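Local coordinates for N-acetylmuramoyl-l-alanine amidase (Bartonella henselae, PDB 3NE8), which probably acts as a zinc-dependent amidase that cleaves the N-acetylmuramoyl-L-alanine bond of peptidoglycan, remodelling the cell wall during bacterial cell division, at residues S80-I86 with I189-S195; L111-N116 with A174-V178; A38-L43 with A213-A217. Where two conformers were deposited one is given. Residue numbers count along the deposited sequence, not the author numbering.

Contact 1. Residues S80-I86 with I189-S195; sequences SIHADTI and IEIGYLS. With ZN (zinc ion), chain B.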
# COMPACT_ATOMS: atom_id res chain seq x y z
N SER A 80 -3.96 16.60 7.75
CA SER A 80 -3.75 17.84 8.49
C SER A 80 -2.60 18.59 7.85
O SER A 80 -1.52 18.03 7.62
CB SER A 80 -3.45 17.54 9.96
OG SER A 80 -3.45 18.73 10.73
N ILE A 81 -2.85 19.87 7.55
CA ILE A 81 -1.95 20.69 6.74
C ILE A 81 -1.28 21.74 7.62
O ILE A 81 -1.96 22.50 8.31
CB ILE A 81 -2.77 21.38 5.63
CG1 ILE A 81 -3.38 20.34 4.69
CG2 ILE A 81 -1.93 22.40 4.87
CD1 ILE A 81 -4.59 20.80 3.94
N HIS A 82 0.06 21.78 7.57
CA HIS A 82 0.87 22.62 8.45
C HIS A 82 2.01 23.30 7.72
O HIS A 82 2.38 22.90 6.61
CB HIS A 82 1.41 21.78 9.61
CG HIS A 82 0.34 21.43 10.59
ND1 HIS A 82 0.13 22.15 11.74
CD2 HIS A 82 -0.65 20.51 10.52
CE1 HIS A 82 -0.93 21.67 12.36
NE2 HIS A 82 -1.42 20.68 11.65
N ALA A 83 2.54 24.35 8.35
CA ALA A 83 3.74 25.03 7.88
C ALA A 83 4.46 25.60 9.11
O ALA A 83 4.44 26.81 9.36
CB ALA A 83 3.39 26.13 6.89
N ASP A 84 5.07 24.71 9.87
CA ASP A 84 5.54 25.04 11.21
C ASP A 84 6.94 25.61 11.27
O ASP A 84 7.68 25.63 10.29
CB ASP A 84 5.48 23.79 12.08
CG ASP A 84 4.06 23.42 12.43
OD1 ASP A 84 3.42 24.21 13.15
OD2 ASP A 84 3.57 22.37 11.97
N THR A 85 7.29 26.10 12.45
CA THR A 85 8.67 26.42 12.76
C THR A 85 9.29 25.20 13.42
O THR A 85 8.67 24.60 14.31
CB THR A 85 8.76 27.62 13.72
OG1 THR A 85 8.53 28.83 12.99
CG2 THR A 85 10.14 27.68 14.37
N ILE A 86 10.48 24.81 12.99
CA ILE A 86 11.19 23.70 13.63
C ILE A 86 12.47 24.24 14.24
O ILE A 86 12.89 25.36 13.94
CB ILE A 86 11.45 22.49 12.69
CG1 ILE A 86 11.97 22.95 11.33
CG2 ILE A 86 10.19 21.65 12.52
CD1 ILE A 86 12.30 21.79 10.40
N ILE A 189 0.85 16.81 6.85
CA ILE A 189 1.78 17.25 5.81
C ILE A 189 2.29 18.63 6.14
O ILE A 189 1.50 19.56 6.34
CB ILE A 189 1.13 17.28 4.43
CG1 ILE A 189 0.65 15.87 4.06
CG2 ILE A 189 2.11 17.81 3.38
CD1 ILE A 189 -0.01 15.77 2.69
N GLU A 190 3.61 18.76 6.27
CA GLU A 190 4.24 20.07 6.33
C GLU A 190 4.48 20.48 4.90
O GLU A 190 5.26 19.85 4.18
CB GLU A 190 5.57 20.02 7.09
CG GLU A 190 5.43 19.68 8.56
CD GLU A 190 4.90 20.81 9.42
OE1 GLU A 190 4.78 21.95 8.94
OE2 GLU A 190 4.61 20.53 10.61
N ILE A 191 3.79 21.52 4.44
CA ILE A 191 4.02 21.89 3.06
C ILE A 191 5.38 22.56 2.94
O ILE A 191 5.99 22.48 1.87
CB ILE A 191 2.90 22.71 2.47
CG1 ILE A 191 2.70 23.96 3.31
CG2 ILE A 191 1.63 21.87 2.41
CD1 ILE A 191 1.77 24.97 2.69
N GLY A 192 5.87 23.14 4.04
CA GLY A 192 7.22 23.68 4.16
C GLY A 192 7.36 24.21 5.57
O GLY A 192 6.39 24.18 6.33
N TYR A 193 8.54 24.70 5.94
CA TYR A 193 8.75 25.21 7.29
C TYR A 193 8.93 26.71 7.29
O TYR A 193 9.86 27.24 6.68
CB TYR A 193 9.95 24.51 7.94
CG TYR A 193 9.70 23.03 8.10
CD1 TYR A 193 9.02 22.53 9.21
CD2 TYR A 193 10.10 22.13 7.12
CE1 TYR A 193 8.76 21.17 9.34
CE2 TYR A 193 9.84 20.76 7.25
CZ TYR A 193 9.17 20.29 8.36
OH TYR A 193 8.91 18.95 8.51
N LEU A 194 8.05 27.42 7.99
CA LEU A 194 8.16 28.87 8.05
C LEU A 194 9.40 29.35 8.80
O LEU A 194 9.72 30.54 8.77
CB LEU A 194 6.88 29.47 8.64
CG LEU A 194 5.76 29.62 7.62
CD1 LEU A 194 4.45 30.03 8.27
CD2 LEU A 194 6.14 30.64 6.54
N SER A 195 10.12 28.44 9.46
CA SER A 195 11.39 28.76 10.10
C SER A 195 12.52 28.90 9.08
O SER A 195 13.60 29.39 9.42
CB SER A 195 11.75 27.71 11.15
OG SER A 195 11.40 26.40 10.72
ZN ZN B . 1.43 23.64 12.67
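Two carboxylates come unusually close beside the zinc: D84 OD2 lies 2.5 Å from E190 OE2, close enough that one acid probably holds a proton. The setting is the C-terminal ends of two neighbouring parallel strands in the sheet of this α/β amidase, where metal ligands gather. The strands pair I81 with I189 and H82 with E190 through I189 N to S80 O (2.8 Å), H82 N to I189 O (2.9 Å) and I191 N to H82 O (2.9 Å). I81 and I189 share one face, H82 and E190 the other. H82 binds zinc through ND1 (2.2 Å), while its NE2 donates to S80 OG, also hydrogen-bonded to D10. D84 chelates unevenly, OD1 at 2.1 Å and OD2 at 2.6 Å from the metal; H13, E28 and E115 complete the site. E190 OE1 also accepts from D84 N (2.9 Å). Beyond the strands the two segments stay together: I86 N donates to S195 OG (2.9 Å), and I86 CD1 sits over the Y193 ring, 3.6 Å from its centroid.

Contact 2. Residues L111-N116 with A174-V178; sequences LAESEN and ADFQV. With ZN (zinc ion), chain B.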
# COMPACT_ATOMS: atom_id res chain seq x y z
N LEU A 111 8.66 18.59 17.31
CA LEU A 111 7.57 19.18 16.55
C LEU A 111 6.21 18.72 17.08
O LEU A 111 5.31 19.53 17.28
CB LEU A 111 7.70 18.86 15.07
CG LEU A 111 6.58 19.35 14.15
CD1 LEU A 111 6.46 20.88 14.17
CD2 LEU A 111 6.82 18.84 12.73
N ALA A 112 6.06 17.42 17.33
CA ALA A 112 4.81 16.91 17.87
C ALA A 112 4.51 17.49 19.25
O ALA A 112 3.37 17.82 19.55
CB ALA A 112 4.81 15.39 17.92
N GLU A 113 5.54 17.60 20.09
CA GLU A 113 5.35 18.17 21.42
C GLU A 113 4.76 19.57 21.32
O GLU A 113 3.79 19.90 22.01
CB GLU A 113 6.68 18.24 22.18
CG GLU A 113 7.23 16.89 22.62
CD GLU A 113 8.64 16.99 23.18
OE1 GLU A 113 9.12 15.99 23.75
OE2 GLU A 113 9.27 18.06 23.04
N SER A 114 5.34 20.38 20.44
CA SER A 114 4.89 21.75 20.28
C SER A 114 3.51 21.84 19.63
O SER A 114 2.67 22.64 20.05
CB SER A 114 5.91 22.55 19.45
OG SER A 114 7.11 22.73 20.17
N GLU A 115 3.28 21.03 18.61
CA GLU A 115 2.03 21.08 17.88
C GLU A 115 0.84 20.55 18.69
O GLU A 115 -0.30 20.97 18.47
CB GLU A 115 2.17 20.35 16.53
CG GLU A 115 3.03 21.14 15.57
CD GLU A 115 2.41 22.49 15.31
OE1 GLU A 115 2.85 23.52 15.90
OE2 GLU A 115 1.42 22.51 14.56
N ASN A 116 1.11 19.67 19.63
CA ASN A 116 0.07 19.18 20.52
C ASN A 116 -0.33 20.22 21.56
O ASN A 116 -1.47 20.25 22.02
CB ASN A 116 0.50 17.90 21.22
CG ASN A 116 0.53 16.70 20.29
OD1 ASN A 116 -0.11 16.69 19.23
ND2 ASN A 116 1.28 15.67 20.68
N ALA A 174 5.66 10.70 14.75
CA ALA A 174 5.71 11.07 16.15
C ALA A 174 4.29 11.06 16.67
O ALA A 174 3.35 10.80 15.92
CB ALA A 174 6.36 12.44 16.35
N ASP A 175 4.13 11.35 17.96
CA ASP A 175 2.84 11.19 18.62
C ASP A 175 1.97 12.45 18.46
O ASP A 175 1.68 13.15 19.44
CB ASP A 175 3.08 10.86 20.09
CG ASP A 175 1.82 10.42 20.81
OD1 ASP A 175 0.86 9.98 20.16
OD2 ASP A 175 1.82 10.51 22.06
N PHE A 176 1.55 12.72 17.23
CA PHE A 176 0.68 13.86 16.93
C PHE A 176 -0.77 13.55 17.31
O PHE A 176 -1.37 12.61 16.76
CB PHE A 176 0.73 14.19 15.44
CG PHE A 176 2.04 14.77 14.98
CD1 PHE A 176 2.29 16.12 15.09
CD2 PHE A 176 3.01 13.95 14.42
CE1 PHE A 176 3.50 16.66 14.65
CE2 PHE A 176 4.21 14.48 13.98
CZ PHE A 176 4.46 15.83 14.09
N GLN A 177 -1.34 14.32 18.23
CA GLN A 177 -2.71 14.06 18.67
C GLN A 177 -3.75 14.21 17.56
O GLN A 177 -4.80 13.57 17.60
CB GLN A 177 -3.07 14.95 19.87
CG GLN A 177 -2.23 14.67 21.10
CD GLN A 177 -2.16 13.20 21.43
OE1 GLN A 177 -3.12 12.61 21.93
NE2 GLN A 177 -1.02 12.59 21.15
N VAL A 178 -3.45 15.03 16.55
CA VAL A 178 -4.43 15.21 15.48
C VAL A 178 -4.50 13.98 14.57
O VAL A 178 -5.42 13.87 13.75
CB VAL A 178 -4.15 16.50 14.67
CG1 VAL A 178 -3.05 16.28 13.63
CG2 VAL A 178 -5.43 17.00 14.00
ZN ZN B . 1.43 23.64 12.67
O HOH W 1 -1.13 16.96 16.44
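N116 uses both ends of its side-chain amide to grip the loop backbone: ND2 donates to D175 O at 2.8 Å, and OD1 accepts from Q177 N at 2.9 Å. This pair of side-chain-to-backbone hydrogen bonds ties the C-terminal end of helix 106-116 to an inverse gamma turn centred on D175, just after strand 170-174, in the α/β amidase fold. Water 1 extends it, donating to N116 OD1 and accepting from V178 N, both at 3.0 Å. Within the loop, Q177 NE2 donates to D175 O at 3.2 Å, and the D175 carboxylate makes a salt bridge with K180. One helical turn back from N116, A112 faces the loop: its CB lies 3.7 Å from A174 CB and covers a face of the F176 ring. L111 and E115 meet the edge of that ring, and Y97 meets F176 edge-to-face. The E115 side chain then leads away from the loop to the metal, where OE2 binds zinc at 2.2 Å. At the centre of the packing, A112 CB stands 3.7 Å from the F176 ring centroid, 10° off its normal.

Contact 3. Residues A38-L43 with A213-A217; sequences ALRDEL and AASIA
Alanines on one helix let a second come close. Both segments are regular α-helix, phi/psi near -60/-40, with axes 8.6 Å apart at closest approach and a signed crossing angle of -50°, close to that of ridges-into-grooves packing between i±4 ridges. Set L39 against A213 (CA-CA 4.8 Å), E42 against A214 (5.9 Å) and L43 against A217 (5.6 Å). A213 and A217, one turn apart, both direct CB at the opposing helix. L39, with chi1 t and chi2 p, reaches between them: CD1 lies 3.4 Å from A213 O and 4.1 Å from A217 CB, while CD2 is 3.9 Å from I216 CG2. A217 CB also meets E42 CB and L43 (chi1 m, chi2 t) CD2, each at 3.9 Å. E42, m at chi1 and chi2, lays CG 4.1 Å from A213 CB. No hydrogen bond crosses. F35, further back on helix 28-45, touches A213 and I216; L43 rests on T49 and V51 of strand 49-53, and S215, facing away, meets N158 and L159 of helix 135-161.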
# COMPACT_ATOMS: atom_id res chain seq x y z
N ALA A 38 -6.95 25.23 -1.91
CA ALA A 38 -6.38 24.85 -3.21
C ALA A 38 -6.48 23.35 -3.44
O ALA A 38 -6.78 22.90 -4.55
CB ALA A 38 -4.94 25.31 -3.30
N LEU A 39 -6.20 22.56 -2.41
CA LEU A 39 -6.30 21.11 -2.52
C LEU A 39 -7.75 20.68 -2.73
O LEU A 39 -8.04 19.80 -3.55
CB LEU A 39 -5.65 20.45 -1.30
CG LEU A 39 -5.68 18.92 -1.24
CD1 LEU A 39 -5.13 18.29 -2.51
CD2 LEU A 39 -4.90 18.47 -0.03
N ARG A 40 -8.68 21.32 -2.02
CA ARG A 40 -10.10 21.08 -2.29
C ARG A 40 -10.43 21.34 -3.75
O ARG A 40 -11.09 20.53 -4.41
CB ARG A 40 -10.96 21.96 -1.37
CG ARG A 40 -12.47 21.92 -1.66
CD ARG A 40 -13.24 22.92 -0.75
NE ARG A 40 -12.90 24.32 -1.04
CZ ARG A 40 -13.24 25.36 -0.27
NH1 ARG A 40 -13.92 25.16 0.83
NH2 ARG A 40 -12.89 26.61 -0.61
N ASP A 41 -9.97 22.47 -4.28
CA ASP A 41 -10.24 22.82 -5.66
C ASP A 41 -9.68 21.76 -6.62
O ASP A 41 -10.34 21.36 -7.56
CB ASP A 41 -9.65 24.18 -5.99
CG ASP A 41 -10.01 24.66 -7.39
OD1 ASP A 41 -11.22 24.84 -7.66
OD2 ASP A 41 -9.09 24.85 -8.22
N GLU A 42 -8.44 21.33 -6.39
CA GLU A 42 -7.85 20.31 -7.25
C GLU A 42 -8.64 19.01 -7.18
O GLU A 42 -8.86 18.36 -8.20
CB GLU A 42 -6.38 20.07 -6.87
CG GLU A 42 -5.45 21.26 -7.16
CD GLU A 42 -5.43 21.64 -8.62
OE1 GLU A 42 -5.31 20.75 -9.47
OE2 GLU A 42 -5.52 22.85 -8.92
N LEU A 43 -9.05 18.61 -5.98
CA LEU A 43 -9.83 17.39 -5.83
C LEU A 43 -11.18 17.48 -6.53
O LEU A 43 -11.67 16.50 -7.09
CB LEU A 43 -10.00 17.04 -4.35
CG LEU A 43 -8.73 16.55 -3.68
CD1 LEU A 43 -8.89 16.58 -2.18
CD2 LEU A 43 -8.40 15.14 -4.14
N ALA A 213 -0.46 21.09 -4.35
CA ALA A 213 -1.80 20.57 -4.14
C ALA A 213 -2.20 19.60 -5.25
O ALA A 213 -2.83 18.58 -4.99
CB ALA A 213 -2.80 21.73 -4.03
N ALA A 214 -1.83 19.92 -6.49
CA ALA A 214 -2.15 19.04 -7.61
C ALA A 214 -1.50 17.67 -7.45
O ALA A 214 -2.11 16.64 -7.77
CB ALA A 214 -1.74 19.67 -8.92
N SER A 215 -0.26 17.65 -6.96
CA SER A 215 0.44 16.40 -6.74
C SER A 215 -0.25 15.59 -5.64
O SER A 215 -0.46 14.38 -5.77
CB SER A 215 1.89 16.68 -6.36
OG SER A 215 2.59 15.47 -6.11
N ILE A 216 -0.60 16.25 -4.54
CA ILE A 216 -1.31 15.56 -3.48
C ILE A 216 -2.65 15.02 -3.96
O ILE A 216 -3.04 13.90 -3.62
CB ILE A 216 -1.44 16.44 -2.23
CG1 ILE A 216 -0.05 16.78 -1.69
CG2 ILE A 216 -2.29 15.76 -1.16
CD1 ILE A 216 -0.04 17.80 -0.60
N ALA A 217 -3.35 15.79 -4.79
CA ALA A 217 -4.64 15.34 -5.32
C ALA A 217 -4.47 14.07 -6.16
O ALA A 217 -5.29 13.15 -6.07
CB ALA A 217 -5.31 16.44 -6.13

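Overall arrangement
All three contacts are buried, but their chemistry follows their place. Contact 1 lies nearest the centre of the chain and is dominated by strand pairing and metal ligands, with some apolar contacts; contact 2 combines side-chain-to-backbone bonds with aromatic packing; contact 3 is essentially apolar. Contacts 1 and 2 meet at the zinc, where E115 joins H82 and D84, and L111 CD2 lies 3.5 Å from E190 OE2. Contact 3 touches contact 1 through I189 CD1, 3.9 Å from I216 CD1. The 80-86/189-195 pair has the zinc site on the face of H82 and E190 and helix packing on the face of I81 and I189. Contacts 2 and 3, their centres about 25 Å apart, do not touch.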